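Local structure of ferulic acid esterase, AmCE1/Fae1A (Anaeromyces mucronatus, 5CXX) at residues 9-14 against 261-266; 165-170 against 212-217; 234-237 against 242-245. The protein probably hydrolyses feruloyl esters as a carbohydrate esterase family 1 member with an alpha/beta-hydrolase fold, and binds ferulic acid. All coordinates share one frame; numbering follows the deposited sequence.

Contact 1 (9-14 against 261-266)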
ATOM      1  N   THR A   9      13.820   9.576   6.676  1.00 23.94           N
ATOM      2  CA  THR A   9      14.321   8.196   6.746  0.64 23.65           C
ATOM      3  C   THR A   9      13.658   7.451   7.893  1.00 24.00           C
ATOM      4  O   THR A   9      13.068   8.047   8.801  1.00 26.26           O
ATOM      5  CB  THR A   9      15.847   8.120   6.972  0.64 25.53           C
ATOM      6  OG1 THR A   9      16.127   8.569   8.302  0.64 27.56           O
ATOM      7  CG2 THR A   9      16.622   8.958   5.899  0.64 25.69           C
ATOM      8  N   CYS A  10      13.740   6.107   7.837  1.00 22.56           N
ATOM      9  CA  CYS A  10      13.266   5.304   8.940  1.00 23.47           C
ATOM     10  C   CYS A  10      14.490   4.950   9.815  1.00 25.43           C
ATOM     11  O   CYS A  10      15.413   4.309   9.328  1.00 25.39           O
ATOM     12  CB  CYS A  10      12.626   4.006   8.397  1.00 22.91           C
ATOM     13  SG  CYS A  10      12.029   2.938   9.793  1.00 23.12           S
ATOM     14  N   PRO A  11      14.496   5.343  11.079  1.00 24.66           N
ATOM     15  CA  PRO A  11      15.622   4.962  11.940  1.00 26.04           C
ATOM     16  C   PRO A  11      15.770   3.457  11.984  1.00 26.46           C
ATOM     17  O   PRO A  11      14.778   2.695  11.972  1.00 24.34           O
ATOM     18  CB  PRO A  11      15.240   5.502  13.318  1.00 26.89           C
ATOM     19  CG  PRO A  11      14.263   6.607  13.029  1.00 28.60           C
ATOM     20  CD  PRO A  11      13.491   6.152  11.786  1.00 26.42           C
ATOM     21  N   ASP A  12      17.015   2.992  12.031  1.00 26.93           N
ATOM     22  CA  ASP A  12      17.199   1.550  12.031  1.00 30.21           C
ATOM     23  C   ASP A  12      16.439   0.852  13.132  1.00 27.21           C
ATOM     24  O   ASP A  12      15.943  -0.253  12.939  1.00 30.77           O
ATOM     25  CB  ASP A  12      18.695   1.201  12.133  1.00 41.58           C
ATOM     26  CG  ASP A  12      19.448   1.468  10.824  1.00 52.97           C
ATOM     27  OD1 ASP A  12      18.812   1.569   9.739  1.00 56.83           O
ATOM     28  OD2 ASP A  12      20.687   1.577  10.877  1.00 57.37           O
ATOM     29  N   LYS A  13      16.321   1.460  14.311  1.00 30.60           N
ATOM     30  CA  LYS A  13      15.678   0.745  15.373  1.00 31.22           C
ATOM     31  C   LYS A  13      14.171   0.505  15.193  1.00 35.86           C
ATOM     32  O   LYS A  13      13.608  -0.361  15.874  1.00 38.09           O
ATOM     33  CB  LYS A  13      15.929   1.429  16.710  1.00 34.89           C
ATOM     34  CG  LYS A  13      15.285   2.767  16.808  1.00 33.47           C
ATOM     35  CD  LYS A  13      15.552   3.419  18.192  1.00 52.34           C
ATOM     36  CE  LYS A  13      15.039   4.844  18.202  1.00 58.60           C
ATOM     37  NZ  LYS A  13      15.155   5.466  19.570  1.00 62.90           N
ATOM     38  N   TYR A  14      13.493   1.225  14.294  1.00 23.25           N
ATOM     39  CA  TYR A  14      12.094   0.943  14.089  1.00 22.33           C
ATOM     40  C   TYR A  14      11.916  -0.111  12.991  1.00 21.41           C
ATOM     41  O   TYR A  14      10.924  -0.856  13.018  1.00 21.83           O
ATOM     42  CB  TYR A  14      11.322   2.223  13.695  1.00 22.52           C
ATOM     43  CG  TYR A  14      11.233   3.107  14.879  1.00 22.12           C
ATOM     44  CD1 TYR A  14      10.317   2.841  15.870  1.00 27.87           C
ATOM     45  CD2 TYR A  14      12.091   4.211  15.000  1.00 26.52           C
ATOM     46  CE1 TYR A  14      10.274   3.649  16.999  1.00 31.29           C
ATOM     47  CE2 TYR A  14      12.044   5.041  16.129  1.00 31.15           C
ATOM     48  CZ  TYR A  14      11.142   4.735  17.098  1.00 31.81           C
ATOM     49  OH  TYR A  14      11.125   5.555  18.200  1.00 35.36           O
ATOM     50  N   GLY A 261       8.742   5.327   3.995  1.00 18.93           N
ATOM     51  CA  GLY A 261       7.334   5.560   3.720  1.00 21.24           C
ATOM     52  C   GLY A 261       6.442   4.874   4.766  1.00 18.13           C
ATOM     53  O   GLY A 261       5.547   5.469   5.325  1.00 19.24           O
ATOM     54  N   PHE A 262       6.702   3.585   4.998  1.00 17.28           N
ATOM     55  CA  PHE A 262       5.844   2.835   5.922  1.00 16.73           C
ATOM     56  C   PHE A 262       5.932   3.349   7.352  1.00 17.75           C
ATOM     57  O   PHE A 262       4.931   3.429   8.103  1.00 19.54           O
ATOM     58  CB  PHE A 262       6.253   1.361   5.867  1.00 17.72           C
ATOM     59  CG  PHE A 262       5.208   0.406   6.397  1.00 16.85           C
ATOM     60  CD1 PHE A 262       3.886   0.423   5.899  1.00 17.47           C
ATOM     61  CD2 PHE A 262       5.585  -0.587   7.315  1.00 16.80           C
ATOM     62  CE1 PHE A 262       2.926  -0.498   6.370  1.00 16.31           C
ATOM     63  CE2 PHE A 262       4.637  -1.509   7.773  1.00 16.48           C
ATOM     64  CZ  PHE A 262       3.329  -1.474   7.297  1.00 16.49           C
ATOM     65  N   TYR A 263       7.149   3.721   7.771  1.00 17.89           N
ATOM     66  CA  TYR A 263       7.356   4.310   9.103  1.00 20.78           C
ATOM     67  C   TYR A 263       6.531   5.583   9.297  1.00 19.09           C
ATOM     68  O   TYR A 263       5.839   5.734  10.328  1.00 19.87           O
ATOM     69  CB  TYR A 263       8.857   4.620   9.259  1.00 19.68           C
ATOM     70  CG  TYR A 263       9.250   5.406  10.499  1.00 21.02           C
ATOM     71  CD1 TYR A 263       9.150   4.845  11.774  1.00 21.56           C
ATOM     72  CD2 TYR A 263       9.759   6.720  10.380  1.00 22.21           C
ATOM     73  CE1 TYR A 263       9.551   5.525  12.908  1.00 23.46           C
ATOM     74  CE2 TYR A 263      10.174   7.419  11.533  1.00 23.97           C
ATOM     75  CZ  TYR A 263      10.057   6.810  12.783  1.00 26.63           C
ATOM     76  OH  TYR A 263      10.482   7.499  13.901  1.00 29.35           O
ATOM     77  N   ASN A 264       6.597   6.526   8.337  1.00 18.81           N
ATOM     78  CA  ASN A 264       5.745   7.705   8.503  1.00 18.65           C
ATOM     79  C   ASN A 264       4.257   7.384   8.377  1.00 18.27           C
ATOM     80  O   ASN A 264       3.424   7.930   9.133  1.00 21.43           O
ATOM     81  CB  ASN A 264       6.176   8.744   7.456  1.00 20.95           C
ATOM     82  CG  ASN A 264       7.451   9.452   7.840  1.00 21.89           C
ATOM     83  OD1 ASN A 264       7.416  10.374   8.668  1.00 22.31           O
ATOM     84  ND2 ASN A 264       8.568   9.042   7.247  1.00 21.72           N
ATOM     85  N   PHE A 265       3.904   6.492   7.457  1.00 18.85           N
ATOM     86  CA  PHE A 265       2.508   6.182   7.266  1.00 18.71           C
ATOM     87  C   PHE A 265       1.840   5.584   8.501  1.00 18.49           C
ATOM     88  O   PHE A 265       0.736   5.959   8.893  1.00 20.58           O
ATOM     89  CB  PHE A 265       2.395   5.247   6.059  1.00 19.04           C
ATOM     90  CG  PHE A 265       0.965   4.892   5.647  1.00 17.15           C
ATOM     91  CD1 PHE A 265       0.082   5.896   5.189  1.00 18.25           C
ATOM     92  CD2 PHE A 265       0.545   3.576   5.705  1.00 17.77           C
ATOM     93  CE1 PHE A 265      -1.224   5.531   4.755  1.00 18.04           C
ATOM     94  CE2 PHE A 265      -0.755   3.215   5.327  1.00 18.17           C
ATOM     95  CZ  PHE A 265      -1.624   4.179   4.841  1.00 19.34           C
ATOM     96  N   ILE A 266       2.514   4.603   9.117  1.00 19.36           N
ATOM     97  CA  ILE A 266       1.884   3.868  10.231  1.00 18.23           C
ATOM     98  C   ILE A 266       1.771   4.742  11.483  1.00 22.24           C
ATOM     99  O   ILE A 266       0.960   4.498  12.368  1.00 24.17           O
ATOM    100  CB  ILE A 266       2.687   2.557  10.493  1.00 19.61           C
ATOM    101  CG1 ILE A 266       2.497   1.615   9.296  1.00 19.78           C
ATOM    102  CG2 ILE A 266       2.224   1.855  11.818  1.00 21.84           C
ATOM    103  CD1 ILE A 266       1.070   1.052   9.086  1.00 19.04           C
TER
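With its CG anti to the backbone N (chi1 172°), Y263 extends its ring from helix 255-266 towards 9-14, and Y14, its CG set beside the backbone N (chi1 -71°), brings its own ring over to meet it. Here, in an alpha/beta-hydrolase fold, the N-terminal segment packs on the last helix largely through Y263, while N264 bonds to the S7 carbonyl. C10, P11 and Y14 all approach Y263 from the same side of its ring. P11 makes a CH-pi contact, its CD lying over the face at 3.8 Å from the Y263 ring centroid. C10 SG makes an oblique sulfur-aromatic contact, 4.4 Å from the Y263 ring centroid, and also packs 3.6 Å from Y263 CB. Y14 and Y263 form neither a stack nor an edge-to-face pair, since their planes meet at 37° with centroids 5.1 Å apart. Both hydroxyls are engaged beyond this apolar patch, Y14 OH by E88 and Y263 OH by R90. Helix 77-87 adds to the packing, with I81 against C10 and L85 against Y263. Where the two tyrosines come closest, Y263 CE1 lies over the rim of one Y14 face, 3.5 Å from Y14 CD2.

Contact 2 (165-170 against 212-217)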
ATOM      1  N   ILE A 165      -6.901   3.190  -6.148  1.00 16.74           N
ATOM      2  CA  ILE A 165      -8.050   2.704  -5.403  1.00 17.70           C
ATOM      3  C   ILE A 165      -8.429   3.700  -4.319  1.00 19.56           C
ATOM      4  O   ILE A 165      -9.627   3.982  -4.054  1.00 19.36           O
ATOM      5  CB  ILE A 165      -7.753   1.304  -4.814  1.00 16.71           C
ATOM      6  CG1 ILE A 165      -7.568   0.263  -5.933  1.00 15.60           C
ATOM      7  CG2 ILE A 165      -8.929   0.913  -3.872  1.00 19.29           C
ATOM      8  CD1 ILE A 165      -6.949  -1.064  -5.368  1.00 16.84           C
ATOM      9  N   GLY A 166      -7.426   4.242  -3.613  1.00 16.84           N
ATOM     10  CA  GLY A 166      -7.679   5.157  -2.484  1.00 16.95           C
ATOM     11  C   GLY A 166      -8.372   6.440  -2.927  1.00 17.82           C
ATOM     12  O   GLY A 166      -9.116   7.023  -2.107  1.00 22.65           O
ATOM     13  N   TYR A 167      -8.141   6.890  -4.169  1.00 18.00           N
ATOM     14  CA  TYR A 167      -8.836   8.094  -4.608  1.00 20.61           C
ATOM     15  C   TYR A 167     -10.145   7.730  -5.314  1.00 22.81           C
ATOM     16  O   TYR A 167     -11.168   8.456  -5.080  1.00 26.63           O
ATOM     17  CB  TYR A 167      -7.941   8.986  -5.510  1.00 21.47           C
ATOM     18  CG  TYR A 167      -7.073   9.849  -4.621  1.00 20.92           C
ATOM     19  CD1 TYR A 167      -5.851   9.355  -4.146  1.00 19.62           C
ATOM     20  CD2 TYR A 167      -7.479  11.139  -4.260  1.00 23.36           C
ATOM     21  CE1 TYR A 167      -5.052  10.125  -3.291  1.00 19.64           C
ATOM     22  CE2 TYR A 167      -6.710  11.931  -3.377  1.00 23.83           C
ATOM     23  CZ  TYR A 167      -5.482  11.403  -2.915  1.00 20.68           C
ATOM     24  OH  TYR A 167      -4.762  12.199  -2.034  1.00 23.39           O
ATOM     25  N   MET A 168     -10.192   6.635  -6.076  1.00 19.01           N
ATOM     26  CA  MET A 168     -11.468   6.364  -6.762  1.00 19.41           C
ATOM     27  C   MET A 168     -12.505   5.848  -5.772  1.00 20.38           C
ATOM     28  O   MET A 168     -13.717   6.069  -6.030  1.00 22.85           O
ATOM     29  CB  MET A 168     -11.317   5.337  -7.882  1.00 24.46           C
ATOM     30  CG  MET A 168     -10.409   5.855  -9.066  1.00 28.50           C
ATOM     31  SD  MET A 168     -10.934   7.445  -9.858  1.00 31.81           S
ATOM     32  CE  MET A 168     -10.058   8.689  -8.910  1.00 31.27           C
ATOM     33  N   ARG A 169     -12.040   5.182  -4.702  1.00 17.83           N
ATOM     34  CA  ARG A 169     -12.959   4.630  -3.693  1.00 15.64           C
ATOM     35  C   ARG A 169     -12.514   5.085  -2.307  1.00 17.93           C
ATOM     36  O   ARG A 169     -12.389   4.266  -1.348  1.00 18.21           O
ATOM     37  CB  ARG A 169     -13.035   3.096  -3.806  1.00 16.82           C
ATOM     38  CG  ARG A 169     -13.797   2.577  -5.041  1.00 19.19           C
ATOM     39  CD  ARG A 169     -15.251   3.137  -5.192  1.00 17.11           C
ATOM     40  NE  ARG A 169     -16.050   2.886  -3.974  1.00 17.52           N
ATOM     41  CZ  ARG A 169     -16.824   1.826  -3.838  1.00 18.19           C
ATOM     42  NH1 ARG A 169     -16.856   0.831  -4.771  1.00 20.49           N
ATOM     43  NH2 ARG A 169     -17.591   1.693  -2.729  1.00 19.62           N
ATOM     44  N   SER A 170     -12.391   6.403  -2.188  1.00 18.09           N
ATOM     45  CA  SER A 170     -12.034   7.019  -0.920  0.77 17.83           C
ATOM     46  C   SER A 170     -13.127   6.802   0.129  1.00 18.70           C
ATOM     47  O   SER A 170     -12.897   6.978   1.317  1.00 21.20           O
ATOM     48  CB  SER A 170     -11.787   8.518  -1.109  0.77 19.71           C
ATOM     49  OG  SER A 170     -12.965   9.185  -1.567  0.77 20.24           O
ATOM     50  N   ILE A 212      -8.376  10.483   4.852  1.00 22.37           N
ATOM     51  CA  ILE A 212      -7.996  11.004   6.151  1.00 22.54           C
ATOM     52  C   ILE A 212      -6.485  11.341   6.149  1.00 24.29           C
ATOM     53  O   ILE A 212      -6.056  12.369   6.675  1.00 25.20           O
ATOM     54  CB  ILE A 212      -8.336   9.998   7.281  1.00 23.97           C
ATOM     55  CG1 ILE A 212      -9.850   9.679   7.214  1.00 25.29           C
ATOM     56  CG2 ILE A 212      -7.907  10.514   8.670  1.00 24.96           C
ATOM     57  CD1 ILE A 212     -10.299   8.476   8.129  1.00 27.47           C
ATOM     58  N   VAL A 213      -5.698  10.438   5.562  1.00 23.19           N
ATOM     59  CA  VAL A 213      -4.266  10.668   5.321  1.00 20.70           C
ATOM     60  C   VAL A 213      -3.964  10.150   3.911  1.00 23.85           C
ATOM     61  O   VAL A 213      -4.423   9.035   3.518  1.00 22.41           O
ATOM     62  CB  VAL A 213      -3.377   9.928   6.343  1.00 24.56           C
ATOM     63  CG1 VAL A 213      -1.899  10.099   5.977  1.00 28.77           C
ATOM     64  CG2 VAL A 213      -3.629  10.397   7.752  1.00 25.17           C
ATOM     65  N   SER A 214      -3.223  10.922   3.105  1.00 19.04           N
ATOM     66  CA  SER A 214      -2.696  10.490   1.802  1.00 19.08           C
ATOM     67  C   SER A 214      -1.225  10.792   1.871  1.00 19.44           C
ATOM     68  O   SER A 214      -0.866  11.927   2.195  1.00 22.13           O
ATOM     69  CB  SER A 214      -3.385  11.265   0.664  1.00 20.18           C
ATOM     70  OG  SER A 214      -2.708  10.959  -0.527  1.00 21.19           O
ATOM     71  N   LEU A 215      -0.359   9.784   1.682  1.00 18.77           N
ATOM     72  CA  LEU A 215       1.080  10.029   1.843  1.00 18.19           C
ATOM     73  C   LEU A 215       1.794   9.432   0.685  1.00 20.57           C
ATOM     74  O   LEU A 215       1.530   8.272   0.343  1.00 19.86           O
ATOM     75  CB  LEU A 215       1.595   9.408   3.139  1.00 19.89           C
ATOM     76  CG  LEU A 215       3.104   9.505   3.465  1.00 20.57           C
ATOM     77  CD1 LEU A 215       3.344   9.533   4.999  1.00 21.46           C
ATOM     78  CD2 LEU A 215       3.969   8.367   2.792  1.00 20.98           C
ATOM     79  N   ILE A 216       2.758  10.163   0.133  1.00 18.15           N
ATOM     80  CA  ILE A 216       3.534   9.691  -1.005  1.00 17.28           C
ATOM     81  C   ILE A 216       5.002   9.971  -0.704  1.00 18.41           C
ATOM     82  O   ILE A 216       5.344  11.076  -0.229  1.00 18.18           O
ATOM     83  CB  ILE A 216       3.178  10.449  -2.298  1.00 19.16           C
ATOM     84  CG1 ILE A 216       1.718  10.306  -2.625  1.00 21.14           C
ATOM     85  CG2 ILE A 216       4.046   9.911  -3.464  1.00 18.71           C
ATOM     86  CD1 ILE A 216       1.322  11.175  -3.879  1.00 22.10           C
ATOM     87  N   ASP A 217       5.880   8.968  -0.951  1.00 18.47           N
ATOM     88  CA  ASP A 217       7.322   9.257  -0.907  1.00 18.64           C
ATOM     89  C   ASP A 217       8.032   8.644  -2.080  1.00 18.46           C
ATOM     90  O   ASP A 217       7.424   7.917  -2.910  1.00 18.07           O
ATOM     91  CB  ASP A 217       8.008   8.848   0.457  1.00 18.00           C
ATOM     92  CG  ASP A 217       8.455   7.351   0.533  1.00 20.28           C
ATOM     93  OD1 ASP A 217       7.819   6.507  -0.085  1.00 20.88           O
ATOM     94  OD2 ASP A 217       9.470   7.069   1.231  1.00 18.24           O
TER
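A single polar bond, from S214 OG to Y167 OH, ties the end of helix 157-168 to strand 213-219 in the alpha/beta-hydrolase core. S214 OG is the donor and Y167 OH the acceptor, 2.8 Å apart. On the tyrosine side the approach is regular: S214 OG lies at the ring edge, near its plane, and the CZ-OH-OG angle is about 117°. On the serine side it is less so. The CB-OG-OH angle is only about 90°, well below the tetrahedral value, so the donated hydrogen cannot point quite straight at its acceptor. Standing anti to the backbone N of S214 (chi1 171°), OG is carried off the strand towards the helix.

Van der Waals contact is slight by comparison. It follows from the bent donor geometry, which brings S214 CB to 3.2 Å from Y167 OH, while Y167 CE1 stays 3.7 Å from S214 OG. Around the pair, F205 meets the Y167 ring edge-to-face, Q241 touches the same tyrosine, and H243 packs on S214.

Both partners are buried, and the bond gives the serine hydrogen an acceptor and the tyrosine oxygen a donor. With Y167 OH accepting from the serine, its own proton would be directed elsewhere, and the phenol and the serine together bridge helix and sheet with very little shared surface.

Contact 3 (234-237 against 242-245)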
ATOM      1  N   GLU A 234       2.509  16.704  -7.596  1.00 20.66           N
ATOM      2  CA  GLU A 234       2.172  17.959  -8.261  1.00 22.51           C
ATOM      3  C   GLU A 234       0.704  18.011  -8.726  1.00 22.54           C
ATOM      4  O   GLU A 234       0.052  19.033  -8.607  1.00 25.43           O
ATOM      5  CB  GLU A 234       3.143  18.186  -9.416  1.00 23.23           C
ATOM      6  CG  GLU A 234       4.523  18.538  -8.840  1.00 24.23           C
ATOM      7  CD  GLU A 234       5.660  18.603  -9.865  1.00 34.21           C
ATOM      8  OE1 GLU A 234       6.807  18.901  -9.469  1.00 32.13           O
ATOM      9  OE2 GLU A 234       5.418  18.351 -11.054  1.00 40.39           O
ATOM     10  N   ILE A 235       0.202  16.905  -9.274  1.00 21.82           N
ATOM     11  CA  ILE A 235      -1.170  16.857  -9.747  1.00 22.45           C
ATOM     12  C   ILE A 235      -2.142  16.947  -8.565  1.00 21.10           C
ATOM     13  O   ILE A 235      -3.049  17.724  -8.614  1.00 21.49           O
ATOM     14  CB  ILE A 235      -1.400  15.490 -10.509  1.00 20.26           C
ATOM     15  CG1 ILE A 235      -0.611  15.512 -11.825  1.00 20.51           C
ATOM     16  CG2 ILE A 235      -2.929  15.246 -10.753  1.00 20.85           C
ATOM     17  CD1 ILE A 235      -0.302  14.072 -12.411  1.00 23.26           C
ATOM     18  N   LEU A 236      -1.871  16.207  -7.485  1.00 21.94           N
ATOM     19  CA  LEU A 236      -2.750  16.237  -6.292  1.00 21.13           C
ATOM     20  C   LEU A 236      -2.776  17.648  -5.734  1.00 22.71           C
ATOM     21  O   LEU A 236      -3.839  18.171  -5.322  1.00 23.11           O
ATOM     22  CB  LEU A 236      -2.264  15.264  -5.230  1.00 19.73           C
ATOM     23  CG  LEU A 236      -2.519  13.816  -5.724  1.00 19.77           C
ATOM     24  CD1 LEU A 236      -1.926  12.866  -4.673  1.00 21.65           C
ATOM     25  CD2 LEU A 236      -4.044  13.510  -5.803  1.00 22.03           C
ATOM     26  N   THR A 237      -1.606  18.298  -5.723  1.00 20.66           N
ATOM     27  CA  THR A 237      -1.526  19.674  -5.217  1.00 21.06           C
ATOM     28  C   THR A 237      -2.359  20.616  -6.082  1.00 25.92           C
ATOM     29  O   THR A 237      -3.123  21.448  -5.585  1.00 25.61           O
ATOM     30  CB  THR A 237      -0.040  20.183  -5.204  1.00 20.25           C
ATOM     31  OG1 THR A 237       0.710  19.336  -4.340  1.00 24.34           O
ATOM     32  CG2 THR A 237       0.046  21.614  -4.659  1.00 24.55           C
ATOM     33  N   GLU A 242      -5.392  17.314  -0.197  1.00 25.61           N
ATOM     34  CA  GLU A 242      -4.417  17.377   0.909  1.00 29.84           C
ATOM     35  C   GLU A 242      -3.663  16.054   1.005  1.00 25.31           C
ATOM     36  O   GLU A 242      -4.271  14.974   0.918  1.00 24.94           O
ATOM     37  CB  GLU A 242      -5.099  17.632   2.245  1.00 36.49           C
ATOM     38  CG  GLU A 242      -6.420  16.880   2.384  1.00 57.54           C
ATOM     39  CD  GLU A 242      -7.388  17.501   3.418  1.00 72.66           C
ATOM     40  OE1 GLU A 242      -7.215  18.699   3.757  1.00 77.00           O
ATOM     41  OE2 GLU A 242      -8.339  16.799   3.859  1.00 75.82           O
ATOM     42  N   HIS A 243      -2.338  16.148   1.155  1.00 24.43           N
ATOM     43  CA  HIS A 243      -1.502  14.958   1.228  1.00 22.11           C
ATOM     44  C   HIS A 243      -0.126  15.337   1.710  1.00 20.76           C
ATOM     45  O   HIS A 243       0.241  16.548   1.837  1.00 24.19           O
ATOM     46  CB  HIS A 243      -1.398  14.262  -0.149  1.00 22.09           C
ATOM     47  CG  HIS A 243      -0.623  15.087  -1.142  1.00 21.50           C
ATOM     48  ND1 HIS A 243      -1.136  16.260  -1.673  1.00 27.40           N
ATOM     49  CD2 HIS A 243       0.656  14.991  -1.567  1.00 22.24           C
ATOM     50  CE1 HIS A 243      -0.209  16.815  -2.447  1.00 29.95           C
ATOM     51  NE2 HIS A 243       0.893  16.091  -2.369  1.00 26.13           N
ATOM     52  N   ILE A 244       0.633  14.322   2.064  1.00 22.55           N
ATOM     53  CA  ILE A 244       1.990  14.482   2.495  1.00 20.15           C
ATOM     54  C   ILE A 244       2.914  13.982   1.406  1.00 21.48           C
ATOM     55  O   ILE A 244       2.659  12.881   0.869  1.00 20.88           O
ATOM     56  CB  ILE A 244       2.224  13.588   3.736  1.00 21.34           C
ATOM     57  CG1 ILE A 244       1.357  14.111   4.906  1.00 25.77           C
ATOM     58  CG2 ILE A 244       3.722  13.471   4.107  1.00 25.82           C
ATOM     59  CD1 ILE A 244       1.165  12.999   6.039  1.00 25.58           C
ATOM     60  N   TRP A 245       3.967  14.734   1.123  1.00 24.04           N
ATOM     61  CA  TRP A 245       4.953  14.319   0.139  1.00 18.79           C
ATOM     62  C   TRP A 245       6.354  14.567   0.689  1.00 17.84           C
ATOM     63  O   TRP A 245       6.589  15.651   1.249  1.00 22.27           O
ATOM     64  CB  TRP A 245       4.738  15.114  -1.170  1.00 22.41           C
ATOM     65  CG  TRP A 245       5.956  15.211  -2.086  1.00 21.66           C
ATOM     66  CD1 TRP A 245       6.652  16.347  -2.358  1.00 25.01           C
ATOM     67  CD2 TRP A 245       6.572  14.159  -2.912  1.00 19.56           C
ATOM     68  NE1 TRP A 245       7.660  16.112  -3.273  1.00 23.00           N
ATOM     69  CE2 TRP A 245       7.654  14.779  -3.605  1.00 19.77           C
ATOM     70  CE3 TRP A 245       6.358  12.785  -3.083  1.00 21.33           C
ATOM     71  CZ2 TRP A 245       8.464  14.098  -4.491  1.00 22.46           C
ATOM     72  CZ3 TRP A 245       7.210  12.077  -3.971  1.00 21.33           C
ATOM     73  CH2 TRP A 245       8.229  12.745  -4.665  1.00 20.59           C
TER
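L236 and T237 meet the imidazole of H243 from two directions, one over a face and one at the edge, where helix 228-238 returns to strand 244-248 in a beta-alpha-beta crossover. The face contact is CH-pi. L236 CB sits 3.7 Å above the plane of the H243 ring and off towards its rim, 25° from the normal through the centroid, with H243 CE1 its closest ring atom at 3.8 Å. The ring is offered to the helix because H243 CG lies between the backbone N and the carbonyl carbon (chi1 68°), a crowded position.

At the edge an oxygen meets a ring carbon. T237 OG1 lies in the ring plane, 3.3 Å from H243 CE1 and farther, 3.8 Å, from H243 NE2; T237 and H243 cross at about a right angle. T237 OG1 bonds to the carbonyl of H233, one turn earlier in the helix.

Both ring nitrogens have partners outside these segments: H243 NE2 bonds to H233 ND1, and H243 ND1 to the carbonyl oxygen of Q241.

A carbonyl can only accept, which suggests that ND1 carries a hydrogen. If the ring is neutral, NE2 would then accept from H233. Gripped at both nitrogens, the imidazole has its rotation fixed, and its CE1 carbon, the most polarised of the ring, is turned towards the threonine oxygen while a leucine methylene covers the face.

Overall arrangement
Contacts 2 and 3 are neighbours, their centres 10 Å apart, because strands 213-219 and 244-248 lie side by side: I216 N to I244 O and I244 N to S214 O are each 2.8 Å, probable hydrogen bonds. Contact 1 encloses both along the chain. It touches contact 2, with N264 CB 3.8 Å from L215 CD1, although their centres are 19 Å apart, but stays about 6 Å from contact 3 at the nearest atoms. The residues of the probable Ser-His-Asp triad sit at the ends of the same elements: the likely nucleophile precedes helix 157-168, the acid follows strand 213-219 and the histidine, just before helix 255-266, lines the ferulic acid pocket.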